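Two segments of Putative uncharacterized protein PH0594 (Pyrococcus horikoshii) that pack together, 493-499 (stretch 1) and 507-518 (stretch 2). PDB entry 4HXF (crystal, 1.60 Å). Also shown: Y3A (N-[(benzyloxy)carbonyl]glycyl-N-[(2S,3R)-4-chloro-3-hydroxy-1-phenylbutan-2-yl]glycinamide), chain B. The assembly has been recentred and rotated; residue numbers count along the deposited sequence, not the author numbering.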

# COMPACT_ATOMS: atom_id res chain seq x y z
N TYR A 493 -39.74 21.15 18.34
CA TYR A 493 -40.13 21.03 19.71
C TYR A 493 -39.17 21.64 20.67
O TYR A 493 -38.02 21.14 20.83
CB TYR A 493 -40.38 19.54 20.07
CG TYR A 493 -40.95 19.20 21.42
CD1 TYR A 493 -41.63 20.19 22.21
CD2 TYR A 493 -40.96 17.93 21.93
CE1 TYR A 493 -42.18 19.90 23.42
CE2 TYR A 493 -41.52 17.63 23.13
CZ TYR A 493 -42.12 18.62 23.93
OH TYR A 493 -42.72 18.31 25.08
N TRP A 494 -39.57 22.75 21.32
CA TRP A 494 -38.64 23.41 22.21
C TRP A 494 -38.15 22.58 23.38
O TRP A 494 -37.00 22.81 23.87
CB TRP A 494 -39.19 24.76 22.71
CG TRP A 494 -39.36 25.72 21.58
CD1 TRP A 494 -40.54 26.20 21.04
CD2 TRP A 494 -38.29 26.39 20.88
NE1 TRP A 494 -40.24 27.12 20.03
CE2 TRP A 494 -38.90 27.20 19.87
CE3 TRP A 494 -36.92 26.33 20.95
CZ2 TRP A 494 -38.18 28.03 19.02
CZ3 TRP A 494 -36.19 27.16 20.10
CH2 TRP A 494 -36.82 27.96 19.14
N LEU A 495 -38.92 21.66 23.91
CA LEU A 495 -38.47 21.00 25.11
C LEU A 495 -37.24 20.14 24.82
O LEU A 495 -36.28 20.12 25.61
CB LEU A 495 -39.53 20.09 25.76
CG LEU A 495 -39.18 19.58 27.14
CD1 LEU A 495 -38.97 20.67 28.19
CD2 LEU A 495 -40.21 18.65 27.73
N THR A 496 -37.20 19.46 23.66
CA THR A 496 -36.00 18.71 23.30
C THR A 496 -34.82 19.60 22.93
O THR A 496 -33.66 19.21 23.02
CB THR A 496 -36.27 17.62 22.25
OG1 THR A 496 -36.64 18.25 21.04
CG2 THR A 496 -37.36 16.68 22.79
N SER A 497 -35.10 20.81 22.39
CA SER A 497 -34.02 21.75 22.21
C SER A 497 -33.37 22.07 23.56
O SER A 497 -32.15 22.03 23.73
CB SER A 497 -34.58 23.02 21.54
OG SER A 497 -33.56 24.07 21.49
N TYR A 498 -34.18 22.43 24.55
CA TYR A 498 -33.66 22.65 25.92
C TYR A 498 -32.71 21.58 26.42
O TYR A 498 -31.63 21.79 26.90
CB TYR A 498 -34.82 22.90 26.91
CG TYR A 498 -34.45 22.71 28.37
CD1 TYR A 498 -33.52 23.54 29.03
CD2 TYR A 498 -34.96 21.68 29.07
CE1 TYR A 498 -33.20 23.32 30.30
CE2 TYR A 498 -34.63 21.46 30.38
CZ TYR A 498 -33.74 22.23 30.99
OH TYR A 498 -33.41 21.97 32.30
N ALA A 499 -33.24 20.30 26.35
CA ALA A 499 -32.58 19.21 27.00
C ALA A 499 -31.52 18.45 26.17
O ALA A 499 -30.67 17.84 26.79
CB ALA A 499 -33.64 18.19 27.54
N PHE A 507 -29.85 28.68 26.85
CA PHE A 507 -30.45 29.54 25.87
C PHE A 507 -31.97 29.35 25.73
O PHE A 507 -32.66 30.36 25.61
CB PHE A 507 -29.80 29.41 24.52
CG PHE A 507 -30.08 30.58 23.57
CD1 PHE A 507 -29.87 31.92 24.00
CD2 PHE A 507 -30.58 30.35 22.34
CE1 PHE A 507 -30.17 32.97 23.13
CE2 PHE A 507 -30.84 31.39 21.44
CZ PHE A 507 -30.64 32.70 21.85
N ASP A 508 -32.48 28.14 25.79
CA ASP A 508 -33.91 27.96 25.71
C ASP A 508 -34.61 28.60 26.92
O ASP A 508 -35.73 29.09 26.80
CB ASP A 508 -34.33 26.45 25.63
CG ASP A 508 -34.20 25.85 24.26
OD1 ASP A 508 -33.15 25.80 23.72
OD2 ASP A 508 -35.24 25.37 23.85
N LYS A 509 -33.97 28.56 28.07
CA LYS A 509 -34.55 29.23 29.30
C LYS A 509 -34.85 30.71 29.01
O LYS A 509 -35.86 31.26 29.51
CB LYS A 509 -33.72 29.05 30.57
CG LYS A 509 -33.82 27.61 31.12
CD LYS A 509 -33.15 27.49 32.46
CE LYS A 509 -33.13 26.04 32.97
NZ LYS A 509 -32.28 25.86 34.18
N GLU A 510 -33.94 31.31 28.26
CA GLU A 510 -34.05 32.71 27.91
C GLU A 510 -35.05 32.96 26.77
O GLU A 510 -35.94 33.80 26.87
CB GLU A 510 -32.66 33.19 27.48
CG GLU A 510 -32.64 34.62 26.94
CD GLU A 510 -31.25 35.20 26.84
OE1 GLU A 510 -31.14 36.01 25.86
OE2 GLU A 510 -30.48 35.04 27.85
N VAL A 511 -34.91 32.16 25.68
CA VAL A 511 -35.71 32.45 24.48
C VAL A 511 -37.17 31.92 24.55
O VAL A 511 -38.11 32.53 24.01
CB VAL A 511 -34.99 32.03 23.17
CG1 VAL A 511 -35.88 32.35 21.96
CG2 VAL A 511 -33.67 32.76 23.12
N ILE A 512 -37.36 30.78 25.21
CA ILE A 512 -38.64 30.13 25.39
C ILE A 512 -39.22 30.38 26.81
O ILE A 512 -40.42 30.77 26.94
CB ILE A 512 -38.61 28.61 25.07
CG1 ILE A 512 -37.79 28.44 23.77
CG2 ILE A 512 -40.01 28.01 24.99
CD1 ILE A 512 -38.33 29.18 22.58
N GLY A 513 -38.44 30.15 27.84
CA GLY A 513 -38.86 30.43 29.20
C GLY A 513 -38.23 29.55 30.25
O GLY A 513 -37.67 28.49 30.00
N ASP A 514 -38.37 30.04 31.48
CA ASP A 514 -37.90 29.27 32.68
C ASP A 514 -38.80 28.06 32.97
O ASP A 514 -39.88 27.88 32.47
CB ASP A 514 -37.98 30.26 33.93
CG ASP A 514 -36.76 31.16 34.00
OD1 ASP A 514 -35.74 30.82 33.30
OD2 ASP A 514 -36.78 32.20 34.71
N ASN A 515 -38.28 27.26 33.89
CA ASN A 515 -38.95 26.05 34.35
C ASN A 515 -39.41 25.19 33.19
O ASN A 515 -40.61 24.84 33.12
CB ASN A 515 -40.11 26.35 35.27
CG ASN A 515 -39.68 27.14 36.47
OD1 ASN A 515 -38.84 26.69 37.24
ND2 ASN A 515 -40.27 28.33 36.63
N PRO A 516 -38.51 24.83 32.26
CA PRO A 516 -39.00 24.14 31.08
C PRO A 516 -39.80 22.87 31.24
O PRO A 516 -40.66 22.60 30.41
CB PRO A 516 -37.71 23.76 30.29
CG PRO A 516 -36.68 24.55 30.93
CD PRO A 516 -37.03 24.80 32.33
N LEU A 517 -39.58 22.11 32.30
CA LEU A 517 -40.31 20.86 32.43
C LEU A 517 -41.78 21.17 32.84
O LEU A 517 -42.62 20.29 32.83
CB LEU A 517 -39.66 20.04 33.53
CG LEU A 517 -38.19 19.57 33.27
CD1 LEU A 517 -37.54 18.85 34.43
CD2 LEU A 517 -38.31 18.71 32.04
N GLU A 518 -42.06 22.36 33.33
CA GLU A 518 -43.47 22.70 33.65
C GLU A 518 -44.07 23.84 32.82
O GLU A 518 -45.29 24.12 32.94
CB GLU A 518 -43.51 23.07 35.14
CG GLU A 518 -43.21 21.87 36.05
CD GLU A 518 -44.19 20.65 35.84
OE1 GLU A 518 -45.45 20.83 35.86
OE2 GLU A 518 -43.72 19.47 35.62
N3 Y3A B . -26.76 31.54 17.90
CA3 Y3A B . -28.17 31.18 18.12
C3 Y3A B . -28.37 29.86 17.38
O3 Y3A B . -27.52 29.06 17.04
C4 Y3A B . -29.91 28.83 14.52
O4 Y3A B . -30.68 29.94 14.26
CA4 Y3A B . -30.07 28.48 15.99
N4 Y3A B . -29.78 29.74 16.73
CB4 Y3A B . -31.53 28.21 16.47
CG4 Y3A B . -31.64 27.90 17.92
CD1 Y3A B . -31.07 26.78 18.55
CD2 Y3A B . -32.41 28.73 18.73
CE1 Y3A B . -31.22 26.51 19.90
CE2 Y3A B . -32.56 28.48 20.08
CZ4 Y3A B . -31.95 27.41 20.66
C15 Y3A B . -28.45 28.66 13.94

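Two segments of one chain often pack by placing a single polar link among apolar contacts, and residues 493-499 and 507-518 of PH0594 give a compact example. Their helices, 494-499 and 507-511, run at 140° to each other, closer to antiparallel than to perpendicular, with axes 9.3 Å apart at their nearest. The contact continues past the end of the second helix into the loop that follows, and 479 Å² is buried in all, counting both sides.

Stretch 1 opens with Tyr493, which occupies the N-cap position and does not touch the other segment. Trp494 begins the contact. Its CA-to-CB bond points toward stretch 2, and with chi1 in the m well the indole presents one face to Ile512. The methyl CD1 of Ile512 lies 3.4 Å from the centroid of the six-membered ring of Trp494, only 16° off the normal, a CH-pi contact in which a slim aliphatic tip meets a broad flat surface. The edge of the same indole faces two other neighbours: OD2 of Asp508, 3.5 Å from CE3 of Trp494, and the phenyl ring of the bound Y3A, whose CE2 is 3.9 Å from CZ3 of Trp494.

Leu495 shows that the direction of CB does not settle what a side chain can reach. Its CA-to-CB bond points away, yet its end comes nearer, bringing CD1 to 3.9 Å from CB of Pro516 and 4.4 Å from CD2 of Leu517. A flexible branched residue suits such a position. Thr496, on the far side of the turn, points away and makes no contact across the stretches.

Ser497 supplies the one hydrogen bond between the segments, from its OG to OD1 of Asp508, at 2.9 Å. Both CA-to-CB bonds point toward the opposing stretch, so two short side chains suffice to bridge the gap, and in this buried setting the hydroxyl gives the carboxylate a polar partner. The other oxygen, OD2, is not held in the same way: it lies 3.2 Å from N of Tyr498, but the angle is poor, and that amide instead bonds to O of Trp494 at 2.9 Å within its own helix. The ligand's phenyl ring adjoins this polar pair, with CE1 of Y3A 3.7 Å from OG of Ser497 and CZ4 of Y3A 3.7 Å from OD1 of Asp508.

Tyr498 has the most area covered by the partner, 101 Å². Near its base, its CB is 3.8 Å from CB of Asp508, in keeping with the close backbone approach here, where the CA atoms of Tyr498 and Asp508 are 5.3 Å apart. Farther out, Pro516 CG sits 3.5 Å from the centroid of the Tyr498 ring and just 3° off its normal. The compact pyrrolidine ring can thus cover the aromatic face closely. Lys509 adds the aliphatic part of its long chain, CE lying 3.8 Å from CE1 of Tyr498, while its NZ is hydrogen-bonded elsewhere in the structure. Ala499 ends the segment without touching stretch 2.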